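PDB 5MQ6: polycyclic ketone monooxygenase from Myceliophthora thermophila, which uses FAD and NADPH to insert one oxygen atom beside the carbonyl of ketones, notably bulky polycyclic ones, yielding esters or lactones. Local coordinates for residues V134-E144 with K325-L336. Sequence-based numbering, arbitrary orientation.
Sequences VESYSYMPLLE and KKGWQRERMLNL. With FAD (flavin-adenine dinucleotide), chain B.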
loop_
_atom_site.group_PDB
_atom_site.type_symbol
_atom_site.label_atom_id
_atom_site.label_comp_id
_atom_site.label_asym_id
_atom_site.label_seq_id
_atom_site.Cartn_x
_atom_site.Cartn_y
_atom_site.Cartn_z
ATOM N N VAL A 134 -7.997 3.173 8.289
ATOM C CA VAL A 134 -8.805 4.293 7.926
ATOM C C VAL A 134 -10.263 3.913 8.261
ATOM O O VAL A 134 -10.665 2.745 8.058
ATOM C CB VAL A 134 -8.659 4.582 6.439
ATOM C CG1 VAL A 134 -9.661 5.574 5.922
ATOM C CG2 VAL A 134 -7.262 5.084 6.228
ATOM N N GLU A 135 -11.041 4.883 8.731
ATOM C CA GLU A 135 -12.499 4.671 8.896
ATOM C C GLU A 135 -13.130 3.846 7.751
ATOM O O GLU A 135 -13.037 4.223 6.580
ATOM C CB GLU A 135 -13.213 6.022 8.964
ATOM C CG GLU A 135 -14.709 5.995 9.319
ATOM C CD GLU A 135 -15.393 7.266 9.034
ATOM O OE1 GLU A 135 -15.484 7.572 7.796
ATOM O OE2 GLU A 135 -15.886 7.946 10.037
ATOM N N SER A 136 -13.875 2.817 8.131
ATOM C CA SER A 136 -14.628 1.959 7.225
ATOM C C SER A 136 -15.500 2.722 6.232
ATOM O O SER A 136 -15.532 2.363 5.005
ATOM C CB SER A 136 -15.430 0.957 8.054
ATOM O OG SER A 136 -16.542 1.600 8.583
ATOM N N TYR A 137 -16.207 3.758 6.713
ATOM C CA TYR A 137 -17.137 4.531 5.872
ATOM C C TYR A 137 -16.395 5.317 4.773
ATOM O O TYR A 137 -16.955 5.646 3.746
ATOM C CB TYR A 137 -18.121 5.473 6.686
ATOM C CG TYR A 137 -18.550 4.897 8.077
ATOM C CD1 TYR A 137 -19.185 3.654 8.170
ATOM C CD2 TYR A 137 -18.236 5.554 9.245
ATOM C CE1 TYR A 137 -19.486 3.075 9.400
ATOM C CE2 TYR A 137 -18.522 5.019 10.470
ATOM C CZ TYR A 137 -19.180 3.794 10.562
ATOM O OH TYR A 137 -19.478 3.258 11.784
ATOM N N SER A 138 -15.133 5.612 5.020
ATOM C CA SER A 138 -14.272 6.329 4.088
ATOM C C SER A 138 -13.473 5.411 3.194
ATOM O O SER A 138 -13.164 5.776 2.062
ATOM C CB SER A 138 -13.371 7.280 4.907
ATOM O OG SER A 138 -14.237 8.361 5.415
ATOM N N TYR A 139 -13.184 4.206 3.688
ATOM C CA TYR A 139 -12.269 3.273 3.050
ATOM C C TYR A 139 -12.952 2.245 2.157
ATOM O O TYR A 139 -12.533 2.044 1.026
ATOM C CB TYR A 139 -11.411 2.566 4.083
ATOM C CG TYR A 139 -10.482 1.583 3.426
ATOM C CD1 TYR A 139 -9.381 2.020 2.719
ATOM C CD2 TYR A 139 -10.686 0.231 3.563
ATOM C CE1 TYR A 139 -8.520 1.100 2.097
ATOM C CE2 TYR A 139 -9.886 -0.700 2.960
ATOM C CZ TYR A 139 -8.803 -0.271 2.198
ATOM O OH TYR A 139 -7.997 -1.216 1.606
ATOM N N MET A 140 -13.996 1.577 2.658
ATOM C CA MET A 140 -14.644 0.519 1.873
ATOM C C MET A 140 -15.244 1.119 0.583
ATOM O O MET A 140 -15.965 2.084 0.618
ATOM C CB MET A 140 -15.658 -0.218 2.697
ATOM C CG MET A 140 -15.030 -0.750 4.009
ATOM S SD MET A 140 -16.192 -1.675 5.039
ATOM C CE MET A 140 -16.473 -3.165 4.072
ATOM N N PRO A 141 -14.878 0.619 -0.558
ATOM C CA PRO A 141 -15.429 1.148 -1.787
ATOM C C PRO A 141 -16.875 0.875 -2.040
ATOM O O PRO A 141 -17.405 -0.154 -1.632
ATOM C CB PRO A 141 -14.688 0.420 -2.896
ATOM C CG PRO A 141 -13.766 -0.530 -2.257
ATOM C CD PRO A 141 -13.796 -0.352 -0.763
ATOM N N LEU A 142 -17.500 1.779 -2.775
ATOM C CA LEU A 142 -18.824 1.528 -3.359
ATOM C C LEU A 142 -19.877 1.246 -2.311
ATOM O O LEU A 142 -20.803 0.457 -2.537
ATOM C CB LEU A 142 -18.762 0.408 -4.401
ATOM C CG LEU A 142 -17.822 0.650 -5.617
ATOM C CD1 LEU A 142 -17.486 -0.700 -6.297
ATOM C CD2 LEU A 142 -18.444 1.648 -6.569
ATOM N N LEU A 143 -19.774 1.944 -1.185
ATOM C CA LEU A 143 -20.754 1.782 -0.112
ATOM C C LEU A 143 -22.142 2.199 -0.571
ATOM O O LEU A 143 -23.108 1.457 -0.429
ATOM C CB LEU A 143 -20.312 2.543 1.179
ATOM C CG LEU A 143 -19.199 1.787 1.913
ATOM C CD1 LEU A 143 -18.841 2.423 3.252
ATOM C CD2 LEU A 143 -19.419 0.296 2.122
ATOM N N GLU A 144 -22.230 3.361 -1.177
ATOM C CA GLU A 144 -23.528 3.825 -1.591
ATOM C C GLU A 144 -24.112 2.884 -2.653
ATOM O O GLU A 144 -25.298 2.650 -2.636
ATOM C CB GLU A 144 -23.474 5.205 -2.133
ATOM C CG GLU A 144 -24.882 5.725 -2.504
ATOM C CD GLU A 144 -24.878 7.187 -2.910
ATOM O OE1 GLU A 144 -23.807 7.863 -2.933
ATOM O OE2 GLU A 144 -25.966 7.662 -3.253
ATOM N N LYS A 325 -26.299 11.847 1.819
ATOM C CA LYS A 325 -26.912 12.249 0.545
ATOM C C LYS A 325 -26.238 11.557 -0.635
ATOM O O LYS A 325 -25.271 10.861 -0.398
ATOM C CB LYS A 325 -26.858 13.757 0.384
ATOM C CG LYS A 325 -25.723 14.312 -0.438
ATOM C CD LYS A 325 -24.400 14.155 0.233
ATOM C CE LYS A 325 -23.426 15.099 -0.438
ATOM N NZ LYS A 325 -23.741 16.532 -0.175
ATOM N N LYS A 326 -26.714 11.765 -1.876
ATOM C CA LYS A 326 -26.142 11.046 -3.029
ATOM C C LYS A 326 -24.739 11.492 -3.184
ATOM O O LYS A 326 -24.513 12.646 -3.184
ATOM C CB LYS A 326 -26.876 11.330 -4.357
ATOM C CG LYS A 326 -28.318 10.884 -4.326
ATOM C CD LYS A 326 -29.083 11.328 -5.581
ATOM C CE LYS A 326 -29.460 12.831 -5.578
ATOM N NZ LYS A 326 -30.837 13.054 -5.045
ATOM N N GLY A 327 -23.791 10.598 -3.296
ATOM C CA GLY A 327 -22.378 11.015 -3.501
ATOM C C GLY A 327 -21.724 11.285 -2.168
ATOM O O GLY A 327 -20.686 11.916 -2.098
ATOM N N TRP A 328 -22.289 10.755 -1.088
ATOM C CA TRP A 328 -21.754 11.089 0.218
ATOM C C TRP A 328 -20.329 10.608 0.468
ATOM O O TRP A 328 -19.565 11.263 1.151
ATOM C CB TRP A 328 -22.670 10.586 1.308
ATOM C CG TRP A 328 -22.798 9.079 1.375
ATOM C CD1 TRP A 328 -23.799 8.317 0.839
ATOM C CD2 TRP A 328 -21.942 8.188 2.103
ATOM N NE1 TRP A 328 -23.591 6.996 1.150
ATOM C CE2 TRP A 328 -22.459 6.887 1.929
ATOM C CE3 TRP A 328 -20.787 8.361 2.862
ATOM C CZ2 TRP A 328 -21.842 5.763 2.429
ATOM C CZ3 TRP A 328 -20.164 7.189 3.433
ATOM C CH2 TRP A 328 -20.701 5.923 3.185
ATOM N N GLN A 329 -19.972 9.463 -0.076
ATOM C CA GLN A 329 -18.694 8.888 0.270
ATOM C C GLN A 329 -17.492 9.681 -0.290
ATOM O O GLN A 329 -16.476 9.902 0.424
ATOM C CB GLN A 329 -18.660 7.407 -0.102
ATOM C CG GLN A 329 -17.414 6.695 0.360
ATOM C CD GLN A 329 -17.495 5.181 0.212
ATOM O OE1 GLN A 329 -18.081 4.649 -0.754
ATOM N NE2 GLN A 329 -16.901 4.484 1.142
ATOM N N ARG A 330 -17.604 10.160 -1.535
ATOM C CA ARG A 330 -16.553 10.984 -2.055
ATOM C C ARG A 330 -16.389 12.300 -1.236
ATOM O O ARG A 330 -15.315 12.755 -0.939
ATOM C CB ARG A 330 -16.781 11.154 -3.576
ATOM C CG ARG A 330 -15.965 12.191 -4.233
ATOM C CD ARG A 330 -14.585 11.705 -4.626
ATOM N NE ARG A 330 -14.482 10.740 -5.734
ATOM C CZ ARG A 330 -14.392 11.032 -7.032
ATOM N NH1 ARG A 330 -14.543 12.277 -7.471
ATOM N NH2 ARG A 330 -14.159 10.056 -7.925
ATOM N N GLU A 331 -17.477 12.872 -0.800
ATOM C CA GLU A 331 -17.403 14.064 -0.003
ATOM C C GLU A 331 -16.718 13.744 1.353
ATOM O O GLU A 331 -15.847 14.446 1.806
ATOM C CB GLU A 331 -18.832 14.681 0.127
ATOM C CG GLU A 331 -18.987 15.543 1.335
ATOM C CD GLU A 331 -20.362 16.082 1.491
ATOM O OE1 GLU A 331 -21.121 15.564 2.360
ATOM O OE2 GLU A 331 -20.666 16.976 0.694
ATOM N N ARG A 332 -17.049 12.614 1.957
ATOM C CA ARG A 332 -16.440 12.238 3.190
ATOM C C ARG A 332 -14.917 11.997 3.104
ATOM O O ARG A 332 -14.164 12.331 4.016
ATOM C CB ARG A 332 -17.167 11.003 3.725
ATOM C CG ARG A 332 -16.906 10.724 5.191
ATOM C CD ARG A 332 -17.781 9.553 5.613
ATOM N NE ARG A 332 -17.586 9.314 7.031
ATOM C CZ ARG A 332 -18.194 9.951 8.016
ATOM N NH1 ARG A 332 -17.866 9.606 9.227
ATOM N NH2 ARG A 332 -19.089 10.905 7.842
ATOM N N MET A 333 -14.487 11.390 2.009
ATOM C CA MET A 333 -13.116 11.083 1.776
ATOM C C MET A 333 -12.342 12.381 1.626
ATOM O O MET A 333 -11.220 12.538 2.107
ATOM C CB MET A 333 -12.970 10.240 0.489
ATOM C CG MET A 333 -13.333 8.788 0.641
ATOM S SD MET A 333 -13.093 7.689 -0.811
ATOM C CE MET A 333 -13.762 8.621 -2.071
ATOM N N LEU A 334 -12.980 13.335 0.959
ATOM C CA LEU A 334 -12.397 14.685 0.805
ATOM C C LEU A 334 -12.256 15.412 2.156
ATOM O O LEU A 334 -11.233 15.954 2.477
ATOM C CB LEU A 334 -13.266 15.467 -0.177
ATOM C CG LEU A 334 -13.049 15.121 -1.657
ATOM C CD1 LEU A 334 -14.258 15.610 -2.456
ATOM C CD2 LEU A 334 -11.827 15.865 -2.151
ATOM N N ASN A 335 -13.292 15.326 2.951
ATOM C CA ASN A 335 -13.278 15.884 4.293
ATOM C C ASN A 335 -12.134 15.328 5.156
ATOM O O ASN A 335 -11.357 16.077 5.687
ATOM C CB ASN A 335 -14.646 15.641 4.908
ATOM C CG ASN A 335 -14.789 16.285 6.246
ATOM O OD1 ASN A 335 -14.503 15.697 7.306
ATOM N ND2 ASN A 335 -15.184 17.527 6.208
ATOM N N LEU A 336 -11.987 14.001 5.205
ATOM C CA LEU A 336 -10.899 13.372 5.900
ATOM C C LEU A 336 -9.529 13.862 5.355
ATOM O O LEU A 336 -8.644 14.248 6.099
ATOM C CB LEU A 336 -10.985 11.840 5.773
ATOM C CG LEU A 336 -9.823 11.073 6.348
ATOM C CD1 LEU A 336 -9.687 11.339 7.870
ATOM C CD2 LEU A 336 -10.131 9.607 6.135
HETATM P PA FAD B . -3.892 -5.060 -3.663
HETATM O O1A FAD B . -2.472 -5.223 -3.233
HETATM O O2A FAD B . -5.024 -5.087 -2.652
HETATM O O5B FAD B . -4.209 -6.193 -4.756
HETATM C C5B FAD B . -3.328 -6.410 -5.806
HETATM C C4B FAD B . -3.297 -7.894 -6.106
HETATM O O4B FAD B . -2.554 -8.051 -7.330
HETATM C C3B FAD B . -2.616 -8.775 -5.062
HETATM O O3B FAD B . -3.386 -9.926 -4.832
HETATM C C2B FAD B . -1.307 -9.143 -5.703
HETATM O O2B FAD B . -0.820 -10.389 -5.267
HETATM C C1B FAD B . -1.686 -9.142 -7.168
HETATM N N9A FAD B . -0.547 -9.024 -8.045
HETATM C C8A FAD B . 0.424 -8.069 -7.996
HETATM N N7A FAD B . 1.313 -8.336 -8.948
HETATM C C5A FAD B . 0.966 -9.451 -9.611
HETATM C C6A FAD B . 1.519 -10.201 -10.753
HETATM N N6A FAD B . 2.635 -9.912 -11.391
HETATM N N1A FAD B . 0.780 -11.213 -11.126
HETATM C C2A FAD B . -0.360 -11.586 -10.499
HETATM N N3A FAD B . -0.937 -10.999 -9.476
HETATM C C4A FAD B . -0.261 -9.913 -8.989
HETATM N N1 FAD B . -4.627 1.226 2.924
HETATM C C2 FAD B . -5.550 2.148 3.354
HETATM O O2 FAD B . -5.807 3.135 2.676
HETATM N N3 FAD B . -6.184 1.984 4.523
HETATM C C4 FAD B . -5.917 0.914 5.289
HETATM O O4 FAD B . -6.533 0.816 6.341
HETATM C C4X FAD B . -4.946 -0.132 4.922
HETATM N N5 FAD B . -4.628 -1.228 5.688
HETATM C C5X FAD B . -3.708 -2.104 5.210
HETATM C C6 FAD B . -3.330 -3.288 6.010
HETATM C C7 FAD B . -2.319 -4.177 5.407
HETATM C C7M FAD B . -1.861 -5.422 6.132
HETATM C C8 FAD B . -1.684 -3.902 4.085
HETATM C C8M FAD B . -0.641 -4.817 3.446
HETATM C C9 FAD B . -2.055 -2.778 3.372
HETATM C C9A FAD B . -3.033 -1.879 3.883
HETATM N N10 FAD B . -3.350 -0.741 3.123
HETATM C C10 FAD B . -4.326 0.128 3.621
HETATM C "C1'" FAD B . -2.782 -0.492 1.779
HETATM C "C2'" FAD B . -3.600 -1.423 0.788
HETATM O "O2'" FAD B . -2.676 -2.196 0.008
HETATM C "C3'" FAD B . -4.618 -0.665 -0.131
HETATM O "O3'" FAD B . -5.563 0.027 0.689
HETATM C "C4'" FAD B . -5.517 -1.521 -1.054
HETATM O "O4'" FAD B . -6.061 -2.770 -0.435
HETATM C "C5'" FAD B . -4.770 -1.839 -2.365
HETATM O "O5'" FAD B . -5.775 -2.272 -3.335
HETATM P P FAD B . -5.124 -2.720 -4.750
HETATM O O1P FAD B . -6.244 -3.588 -5.435
HETATM O O2P FAD B . -4.538 -1.446 -5.373
HETATM O O3P FAD B . -3.800 -3.619 -4.367
HETATM O O HOH W 1 -20.313 5.151 -2.271
HETATM O O HOH W 2 -21.273 7.710 -2.115
#
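The short helix 136-139, which carries the FAD-binding residue Tyr139, packs against the N-terminal turns of helix 328-340, and the contact centres on the buried amide of Gln329. With CG anti to the backbone N (chi1 -174°) and the chain extended beyond it, that amide enters the bend where helix 136-139 gives way to the turn before helix 143-146. Gln329 NE2 bonds to two carbonyls: Met140 O at 2.6 Å, nearly along the C=O axis, and Tyr137 O at 2.9 Å, where the nitrogen stands above the carbonyl plane. Gln329 OE1 accepts from Leu143 N at 3.2 Å and from a water that also takes the N-H of Glu144. Both ends of the amide are thus used, which fixes its rotation; a leucine here would probably leave the carbonyls of Tyr137 and Met140 and the amide of Leu143 without these mates. One turn on, Arg332 grips Glu135 side-on, NE to OE1 at 2.8 Å and NH1 to OE2 at 2.7 Å, with carboxylate and guanidinium planes only 14° apart. Ser138 OG donates to the same OE1 from the opposite face of the carboxylate, and Lys153 gives OE2 a second positive partner. At the start of helix 328-340, where Gly327 is the N-cap residue, Glu144 OE1 accepts from Gly327 N at 2.8 Å through its syn lone pair, while CB of Glu144 lies 3.7 Å from Trp328 NE1. Leu143 CB approaches the same indole obliquely, at 3.8 Å from Trp328 CZ2. The CB of Tyr139 points away from segment 325-336; its ring has flavin C4 over one face, and its hydroxyl is hydrogen-bonded to the ribityl O3'. Because Tyr139 touches FAD while Gln329 and Arg332 grip its neighbours, helix 328-340 is consistent with a second shell to the flavin site of this Baeyer-Villiger monooxygenase.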